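Local atomic coordinates of cytosolic phospholipase A2 delta (Homo sapiens, PDB entry 5IZ5), a protein that hydrolyses glycerophospholipids at the sn-2 position in a calcium-dependent manner, releasing a fatty acid, with a preference for linoleic acid at that position. Residues B[365-369]-B[531-535]; B[432-437]-B[523-529]. The protein carries 3 engineered substitutions. Residue numbers count along the deposited sequence, not the author numbering.

Interaction 1: residues B[365-369]-B[531-535]; sequences SGSTW and WSNIF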
ATOM      1  N   SER B 365      10.300  -5.169  -6.132  1.00 38.53           N
ATOM      2  CA  SER B 365      10.767  -6.547  -5.958  1.00 38.77           C
ATOM      3  C   SER B 365      12.289  -6.633  -5.685  1.00 38.80           C
ATOM      4  O   SER B 365      12.770  -5.891  -4.832  1.00 39.92           O
ATOM      5  CB  SER B 365      10.325  -7.409  -7.136  1.00 40.28           C
ATOM      6  OG  SER B 365      10.061  -8.737  -6.668  1.00 40.13           O
ATOM      7  N   GLY B 366      13.039  -7.507  -6.377  1.00 37.03           N
ATOM      8  CA  GLY B 366      14.486  -7.678  -6.148  1.00 36.90           C
ATOM      9  C   GLY B 366      15.347  -6.430  -6.265  1.00 36.41           C
ATOM     10  O   GLY B 366      16.416  -6.351  -5.646  1.00 37.38           O
ATOM     11  N   SER B 367      14.905  -5.462  -7.063  1.00 36.80           N
ATOM     12  CA  SER B 367      15.610  -4.180  -7.174  1.00 39.05           C
ATOM     13  C   SER B 367      15.663  -3.422  -5.849  1.00 38.78           C
ATOM     14  O   SER B 367      16.639  -2.704  -5.593  1.00 38.25           O
ATOM     15  CB  SER B 367      14.957  -3.287  -8.226  1.00 38.82           C
ATOM     16  OG  SER B 367      15.259  -3.761  -9.520  1.00 43.28           O
ATOM     17  N   THR B 368      14.633  -3.595  -5.010  1.00 37.13           N
ATOM     18  CA  THR B 368      14.579  -2.926  -3.703  1.00 37.15           C
ATOM     19  C   THR B 368      15.663  -3.424  -2.758  1.00 36.91           C
ATOM     20  O   THR B 368      16.021  -2.719  -1.812  1.00 37.92           O
ATOM     21  CB  THR B 368      13.210  -3.086  -2.984  1.00 36.22           C
ATOM     22  OG1 THR B 368      12.986  -4.459  -2.640  1.00 37.01           O
ATOM     23  CG2 THR B 368      12.063  -2.570  -3.847  1.00 35.12           C
ATOM     24  N   TRP B 369      16.180  -4.630  -2.996  1.00 35.30           N
ATOM     25  CA  TRP B 369      17.252  -5.170  -2.161  1.00 36.71           C
ATOM     26  C   TRP B 369      18.536  -4.375  -2.363  1.00 37.87           C
ATOM     27  O   TRP B 369      19.250  -4.085  -1.402  1.00 39.25           O
ATOM     28  CB  TRP B 369      17.526  -6.650  -2.460  1.00 36.88           C
ATOM     29  CG  TRP B 369      16.315  -7.541  -2.400  1.00 37.05           C
ATOM     30  CD1 TRP B 369      15.096  -7.245  -1.856  1.00 37.07           C
ATOM     31  CD2 TRP B 369      16.224  -8.883  -2.882  1.00 38.37           C
ATOM     32  NE1 TRP B 369      14.240  -8.310  -2.000  1.00 37.42           N
ATOM     33  CE2 TRP B 369      14.912  -9.333  -2.618  1.00 37.97           C
ATOM     34  CE3 TRP B 369      17.128  -9.749  -3.530  1.00 38.26           C
ATOM     35  CZ2 TRP B 369      14.478 -10.612  -2.969  1.00 38.81           C
ATOM     36  CZ3 TRP B 369      16.695 -11.020  -3.883  1.00 39.01           C
ATOM     37  CH2 TRP B 369      15.378 -11.441  -3.602  1.00 38.76           C
ATOM     38  N   TRP B 531       7.886  -5.850  -0.433  1.00 36.37           N
ATOM     39  CA  TRP B 531       8.238  -5.417  -1.785  1.00 36.11           C
ATOM     40  C   TRP B 531       8.533  -6.593  -2.713  1.00 35.05           C
ATOM     41  O   TRP B 531       8.256  -6.523  -3.908  1.00 35.55           O
ATOM     42  CB  TRP B 531       9.442  -4.467  -1.745  1.00 36.43           C
ATOM     43  CG  TRP B 531       9.173  -3.200  -0.976  1.00 36.43           C
ATOM     44  CD1 TRP B 531       7.978  -2.545  -0.859  1.00 37.03           C
ATOM     45  CD2 TRP B 531      10.123  -2.427  -0.246  1.00 36.88           C
ATOM     46  NE1 TRP B 531       8.122  -1.421  -0.098  1.00 36.63           N
ATOM     47  CE2 TRP B 531       9.432  -1.321   0.294  1.00 36.94           C
ATOM     48  CE3 TRP B 531      11.495  -2.565   0.015  1.00 36.19           C
ATOM     49  CZ2 TRP B 531      10.064  -0.355   1.072  1.00 36.21           C
ATOM     50  CZ3 TRP B 531      12.119  -1.609   0.797  1.00 36.28           C
ATOM     51  CH2 TRP B 531      11.405  -0.517   1.312  1.00 35.61           C
ATOM     52  N   SER B 532       9.108  -7.652  -2.158  1.00 34.96           N
ATOM     53  CA  SER B 532       9.472  -8.834  -2.920  1.00 35.39           C
ATOM     54  C   SER B 532       8.669 -10.072  -2.498  1.00 35.98           C
ATOM     55  O   SER B 532       9.182 -11.195  -2.600  1.00 33.91           O
ATOM     56  CB  SER B 532      10.979  -9.097  -2.786  1.00 35.40           C
ATOM     57  OG  SER B 532      11.351  -9.405  -1.452  1.00 36.59           O
ATOM     58  N   ASN B 533       7.429  -9.879  -2.025  1.00 35.49           N
ATOM     59  CA  ASN B 533       6.626 -11.026  -1.540  1.00 38.34           C
ATOM     60  C   ASN B 533       6.067 -11.980  -2.607  1.00 39.31           C
ATOM     61  O   ASN B 533       5.337 -12.917  -2.286  1.00 37.06           O
ATOM     62  CB  ASN B 533       5.548 -10.629  -0.502  1.00 37.47           C
ATOM     63  CG  ASN B 533       4.369  -9.861  -1.080  1.00 39.36           C
ATOM     64  OD1 ASN B 533       4.176  -9.765  -2.289  1.00 39.40           O
ATOM     65  ND2 ASN B 533       3.553  -9.304  -0.181  1.00 41.88           N
ATOM     66  N   ILE B 534       6.441 -11.774  -3.869  1.00 40.77           N
ATOM     67  CA  ILE B 534       6.272 -12.826  -4.874  1.00 41.75           C
ATOM     68  C   ILE B 534       6.931 -14.111  -4.349  1.00 42.64           C
ATOM     69  O   ILE B 534       6.463 -15.216  -4.610  1.00 39.20           O
ATOM     70  CB  ILE B 534       6.854 -12.432  -6.259  1.00 42.58           C
ATOM     71  CG1 ILE B 534       6.410 -13.422  -7.339  1.00 44.47           C
ATOM     72  CG2 ILE B 534       8.377 -12.355  -6.220  1.00 42.70           C
ATOM     73  CD1 ILE B 534       4.973 -13.233  -7.778  1.00 46.10           C
ATOM     74  N   PHE B 535       7.996 -13.953  -3.568  1.00 43.68           N
ATOM     75  CA  PHE B 535       8.688 -15.102  -2.994  1.00 44.52           C
ATOM     76  C   PHE B 535       7.882 -15.843  -1.925  1.00 45.72           C
ATOM     77  O   PHE B 535       8.133 -17.025  -1.695  1.00 45.94           O
ATOM     78  CB  PHE B 535      10.053 -14.717  -2.434  1.00 45.57           C
ATOM     79  CG  PHE B 535      11.093 -14.466  -3.487  1.00 47.96           C
ATOM     80  CD1 PHE B 535      12.031 -15.435  -3.845  1.00 50.95           C
ATOM     81  CD2 PHE B 535      11.134 -13.247  -4.121  1.00 49.35           C
ATOM     82  CE1 PHE B 535      12.978 -15.172  -4.824  1.00 52.32           C
ATOM     83  CE2 PHE B 535      12.068 -12.978  -5.100  1.00 51.14           C
ATOM     84  CZ  PHE B 535      12.994 -13.942  -5.456  1.00 51.92           C
TER

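Interaction 2: residues B[432-437]-B[523-529]; sequences WALVLE and RICFLEA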
ATOM      1  N   TRP B 432       9.605 -14.824   5.451  1.00 34.83           N
ATOM      2  CA  TRP B 432      10.403 -14.439   4.296  1.00 34.67           C
ATOM      3  C   TRP B 432      11.332 -13.276   4.646  1.00 34.95           C
ATOM      4  O   TRP B 432      12.489 -13.257   4.221  1.00 32.35           O
ATOM      5  CB  TRP B 432       9.492 -14.104   3.125  1.00 35.19           C
ATOM      6  CG  TRP B 432      10.166 -13.472   1.959  1.00 35.28           C
ATOM      7  CD1 TRP B 432       9.805 -12.310   1.356  1.00 35.04           C
ATOM      8  CD2 TRP B 432      11.312 -13.961   1.247  1.00 35.72           C
ATOM      9  NE1 TRP B 432      10.650 -12.040   0.314  1.00 36.06           N
ATOM     10  CE2 TRP B 432      11.586 -13.036   0.223  1.00 35.73           C
ATOM     11  CE3 TRP B 432      12.134 -15.091   1.374  1.00 36.53           C
ATOM     12  CZ2 TRP B 432      12.642 -13.207  -0.677  1.00 35.39           C
ATOM     13  CZ3 TRP B 432      13.189 -15.259   0.481  1.00 35.67           C
ATOM     14  CH2 TRP B 432      13.433 -14.320  -0.531  1.00 35.16           C
ATOM     15  N   ALA B 433      10.845 -12.353   5.473  1.00 35.16           N
ATOM     16  CA  ALA B 433      11.666 -11.243   5.947  1.00 35.99           C
ATOM     17  C   ALA B 433      12.924 -11.726   6.640  1.00 36.04           C
ATOM     18  O   ALA B 433      14.017 -11.241   6.347  1.00 35.53           O
ATOM     19  CB  ALA B 433      10.868 -10.350   6.880  1.00 37.44           C
ATOM     20  N   LEU B 434      12.778 -12.705   7.530  1.00 35.23           N
ATOM     21  CA  LEU B 434      13.908 -13.182   8.328  1.00 35.47           C
ATOM     22  C   LEU B 434      14.880 -14.005   7.490  1.00 36.30           C
ATOM     23  O   LEU B 434      16.094 -13.904   7.640  1.00 34.60           O
ATOM     24  CB  LEU B 434      13.419 -13.998   9.527  1.00 36.40           C
ATOM     25  CG  LEU B 434      12.462 -13.289  10.496  1.00 36.84           C
ATOM     26  CD1 LEU B 434      11.963 -14.263  11.551  1.00 37.42           C
ATOM     27  CD2 LEU B 434      13.128 -12.092  11.148  1.00 37.22           C
ATOM     28  N   VAL B 435      14.329 -14.826   6.607  1.00 37.12           N
ATOM     29  CA  VAL B 435      15.123 -15.651   5.720  1.00 37.74           C
ATOM     30  C   VAL B 435      15.888 -14.808   4.699  1.00 37.97           C
ATOM     31  O   VAL B 435      17.087 -15.006   4.496  1.00 38.21           O
ATOM     32  CB  VAL B 435      14.207 -16.658   5.002  1.00 38.71           C
ATOM     33  CG1 VAL B 435      14.886 -17.262   3.779  1.00 39.72           C
ATOM     34  CG2 VAL B 435      13.758 -17.732   5.981  1.00 38.66           C
ATOM     35  N   LEU B 436      15.185 -13.875   4.070  1.00 37.91           N
ATOM     36  CA  LEU B 436      15.803 -12.955   3.128  1.00 38.83           C
ATOM     37  C   LEU B 436      16.925 -12.177   3.811  1.00 40.09           C
ATOM     38  O   LEU B 436      18.017 -12.056   3.262  1.00 37.47           O
ATOM     39  CB  LEU B 436      14.765 -11.989   2.562  1.00 38.69           C
ATOM     40  CG  LEU B 436      15.279 -10.902   1.625  1.00 40.42           C
ATOM     41  CD1 LEU B 436      15.949 -11.510   0.398  1.00 41.35           C
ATOM     42  CD2 LEU B 436      14.141  -9.979   1.218  1.00 41.69           C
ATOM     43  N   GLU B 437      16.657 -11.685   5.020  1.00 39.51           N
ATOM     44  CA  GLU B 437      17.664 -10.971   5.798  1.00 39.90           C
ATOM     45  C   GLU B 437      18.907 -11.826   6.005  1.00 40.31           C
ATOM     46  O   GLU B 437      20.027 -11.345   5.848  1.00 39.22           O
ATOM     47  CB  GLU B 437      17.102 -10.541   7.155  1.00 39.24           C
ATOM     48  CG  GLU B 437      18.039  -9.653   7.959  1.00 39.45           C
ATOM     49  CD  GLU B 437      17.446  -9.214   9.283  1.00 39.09           C
ATOM     50  OE1 GLU B 437      16.969 -10.078  10.048  1.00 38.16           O
ATOM     51  OE2 GLU B 437      17.448  -7.999   9.561  1.00 39.94           O
ATOM     52  N   ARG B 523      12.371  -3.229  11.211  1.00 37.17           N
ATOM     53  CA  ARG B 523      13.611  -3.441  10.489  1.00 37.99           C
ATOM     54  C   ARG B 523      13.313  -3.475   8.981  1.00 36.67           C
ATOM     55  O   ARG B 523      12.248  -3.939   8.575  1.00 34.19           O
ATOM     56  CB  ARG B 523      14.180  -4.792  10.939  1.00 40.25           C
ATOM     57  CG  ARG B 523      15.664  -4.833  11.134  1.00 41.59           C
ATOM     58  CD  ARG B 523      16.072  -5.845  12.192  1.00 41.21           C
ATOM     59  NE  ARG B 523      15.824  -7.244  11.818  1.00 38.18           N
ATOM     60  CZ  ARG B 523      15.019  -8.093  12.467  1.00 37.55           C
ATOM     61  NH1 ARG B 523      14.316  -7.714  13.533  1.00 36.28           N
ATOM     62  NH2 ARG B 523      14.906  -9.346  12.043  1.00 35.98           N
ATOM     63  N   ILE B 524      14.248  -3.002   8.154  1.00 35.89           N
ATOM     64  CA  ILE B 524      13.984  -2.860   6.718  1.00 36.55           C
ATOM     65  C   ILE B 524      13.708  -4.182   5.989  1.00 35.34           C
ATOM     66  O   ILE B 524      12.984  -4.185   4.993  1.00 35.47           O
ATOM     67  CB  ILE B 524      15.082  -2.052   5.966  1.00 36.66           C
ATOM     68  CG1 ILE B 524      14.584  -1.709   4.553  1.00 38.02           C
ATOM     69  CG2 ILE B 524      16.396  -2.814   5.911  1.00 35.92           C
ATOM     70  CD1 ILE B 524      14.641  -0.248   4.204  1.00 40.55           C
ATOM     71  N   CYS B 525      14.239  -5.293   6.495  1.00 35.00           N
ATOM     72  CA  CYS B 525      13.952  -6.602   5.905  1.00 36.71           C
ATOM     73  C   CYS B 525      12.451  -6.902   5.836  1.00 36.98           C
ATOM     74  O   CYS B 525      12.019  -7.633   4.951  1.00 36.97           O
ATOM     75  CB  CYS B 525      14.678  -7.731   6.645  1.00 36.15           C
ATOM     76  SG  CYS B 525      14.227  -7.957   8.383  1.00 36.94           S
ATOM     77  N   PHE B 526      11.664  -6.329   6.747  1.00 35.83           N
ATOM     78  CA  PHE B 526      10.213  -6.523   6.739  1.00 36.27           C
ATOM     79  C   PHE B 526       9.550  -5.772   5.602  1.00 36.51           C
ATOM     80  O   PHE B 526       8.546  -6.231   5.071  1.00 36.20           O
ATOM     81  CB  PHE B 526       9.583  -6.164   8.094  1.00 35.61           C
ATOM     82  CG  PHE B 526       9.956  -7.122   9.177  1.00 36.72           C
ATOM     83  CD1 PHE B 526       9.242  -8.300   9.363  1.00 37.32           C
ATOM     84  CD2 PHE B 526      11.062  -6.878   9.979  1.00 38.46           C
ATOM     85  CE1 PHE B 526       9.616  -9.207  10.343  1.00 37.88           C
ATOM     86  CE2 PHE B 526      11.438  -7.774  10.962  1.00 37.94           C
ATOM     87  CZ  PHE B 526      10.717  -8.940  11.141  1.00 37.90           C
ATOM     88  N   LEU B 527      10.098  -4.622   5.227  1.00 35.27           N
ATOM     89  CA  LEU B 527       9.611  -3.922   4.054  1.00 35.91           C
ATOM     90  C   LEU B 527      10.112  -4.601   2.778  1.00 35.19           C
ATOM     91  O   LEU B 527       9.359  -4.748   1.824  1.00 35.03           O
ATOM     92  CB  LEU B 527      10.020  -2.451   4.076  1.00 36.94           C
ATOM     93  CG  LEU B 527       9.444  -1.611   5.218  1.00 38.51           C
ATOM     94  CD1 LEU B 527       9.781  -0.150   4.985  1.00 40.18           C
ATOM     95  CD2 LEU B 527       7.937  -1.776   5.361  1.00 39.44           C
ATOM     96  N   GLU B 528      11.373  -5.014   2.768  1.00 34.34           N
ATOM     97  CA  GLU B 528      11.908  -5.771   1.641  1.00 37.00           C
ATOM     98  C   GLU B 528      11.068  -7.013   1.357  1.00 36.74           C
ATOM     99  O   GLU B 528      10.849  -7.365   0.197  1.00 38.65           O
ATOM    100  CB  GLU B 528      13.362  -6.163   1.895  1.00 37.09           C
ATOM    101  CG  GLU B 528      14.312  -4.989   1.771  1.00 38.40           C
ATOM    102  CD  GLU B 528      15.712  -5.329   2.228  1.00 39.79           C
ATOM    103  OE1 GLU B 528      15.917  -5.538   3.442  1.00 39.84           O
ATOM    104  OE2 GLU B 528      16.613  -5.395   1.368  1.00 43.34           O
ATOM    105  N   ALA B 529      10.583  -7.657   2.417  1.00 36.13           N
ATOM    106  CA  ALA B 529       9.740  -8.843   2.281  1.00 35.55           C
ATOM    107  C   ALA B 529       8.419  -8.541   1.575  1.00 36.24           C
ATOM    108  O   ALA B 529       7.991  -9.340   0.753  1.00 35.97           O
ATOM    109  CB  ALA B 529       9.475  -9.467   3.636  1.00 34.84           C
TER
HETATM  110  O   HOH W   1      16.747  -5.761   8.027  1.00 34.53           O

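Interaction 1: residues B[365-369]-B[531-535]
This buried contact joins the turn and first residues of helix 367-375 to the link between helices 524-531 and 534-543 and the start of the latter, a worked example of how a catalytic serine is held on a tight turn between a strand and a helix. Ser365, the nucleophile, has a strained backbone (phi 51°, psi -132°), and its CA lies 4.0 Å from CA of Ser532. Its N donates a weak hydrogen bond to O of Trp531 (3.3 Å), and Ser365 CA also approaches Trp531 O at 3.2 Å in a CA-H...O contact. The OG of Ser365 is hydrogen-bonded to Asp651, probably the proton acceptor. On one flank Thr368 CB packs on Trp531 CE3 (3.5 Å), while Thr368 OG1 donates to Ser365 O (2.6 Å), tying the turn to its helix. Farther along, Trp369 NE1 donates to Ser532 OG (3.1 Å), an oxygen that also bonds to the carbonyl of Glu528, and Trp369 CH2 meets Phe535 CZ at 3.9 Å with the rings oblique. With strand 360-363 before it and a helix after it, the Gly-X-Ser-Gly-Ser motif around Ser365 forms a nucleophile elbow, consistent with the Ser-Asp dyad of patatin-like cytosolic phospholipases A2.

Interaction 2: residues B[432-437]-B[523-529]
Small residues let two helices approach closely, and this buried helix-helix packing in the catalytic domain illustrates the principle: the segments 432-437 of helix 428-441 and 524-529 of helix 524-531 cross at 109°, their axes 8.1 Å apart at closest approach, with alanines where the backbones come nearest. Trp432 begins the contact from the side, its CD1 lying 3.7 Å from CB of Ala529 and 3.5 Å from Ala529 O, which sits at the edge of the indole; its NE1 turns to Ser532, beyond the crossing. Ala433 is the central residue. Its CA is 4.8 Å from CA of Ala529 and the two CB atoms are 3.6 Å apart, a spacing made possible by the small methyl groups. The same Ala433 CB lies 3.5 Å from Cys525 O and over the ring face of Phe526, 4.0 Å from the ring centroid, in a CH-pi contact. Leu434 reaches in with its end, bringing CD2 to 4.0 Å from Phe526 CZ and 3.4 Å from Arg523 NH2, at the edge of the guanidinium. One turn on from Trp432, Leu436 places CD2 4.0 Å from CB of Glu528, and it also packs on Trp369 of helix 367-375. Glu437 finishes the segment with a bidentate salt bridge to Arg523, which precedes helix 524-531 and has a second acidic partner in Glu415. Arg523 NE donates to Glu437 OE2 (2.9 Å) and Arg523 NH2 to Glu437 OE1 (3.0 Å). A water extends the pairing, donating to Glu437 OE2 at 2.8 Å and accepting from the backbone N of Cys525 at 3.0 Å.

Overall arrangement
Followed from the N terminus, the chain passes the N-terminal C2 domain and a second C2-like region, then enters the catalytic domain and reaches 365-369, then 432-437, 523-529 and finally 531-535. Interaction 2 closes the inner loop of 85 residues, whose regular structure is mostly strand, and interaction 1 closes the outer one of 161, so the two nest without crossing. Helices 524-531 and 534-543 are consecutive, and the centres of the two contacts lie about 10 Å apart. The contacts also touch: Trp432 of interaction 2 stacks on Phe535 of interaction 1, and Trp369 packs on Glu528. Together they join the nucleophile turn, helix 428-441 and this helix pair beside the active site.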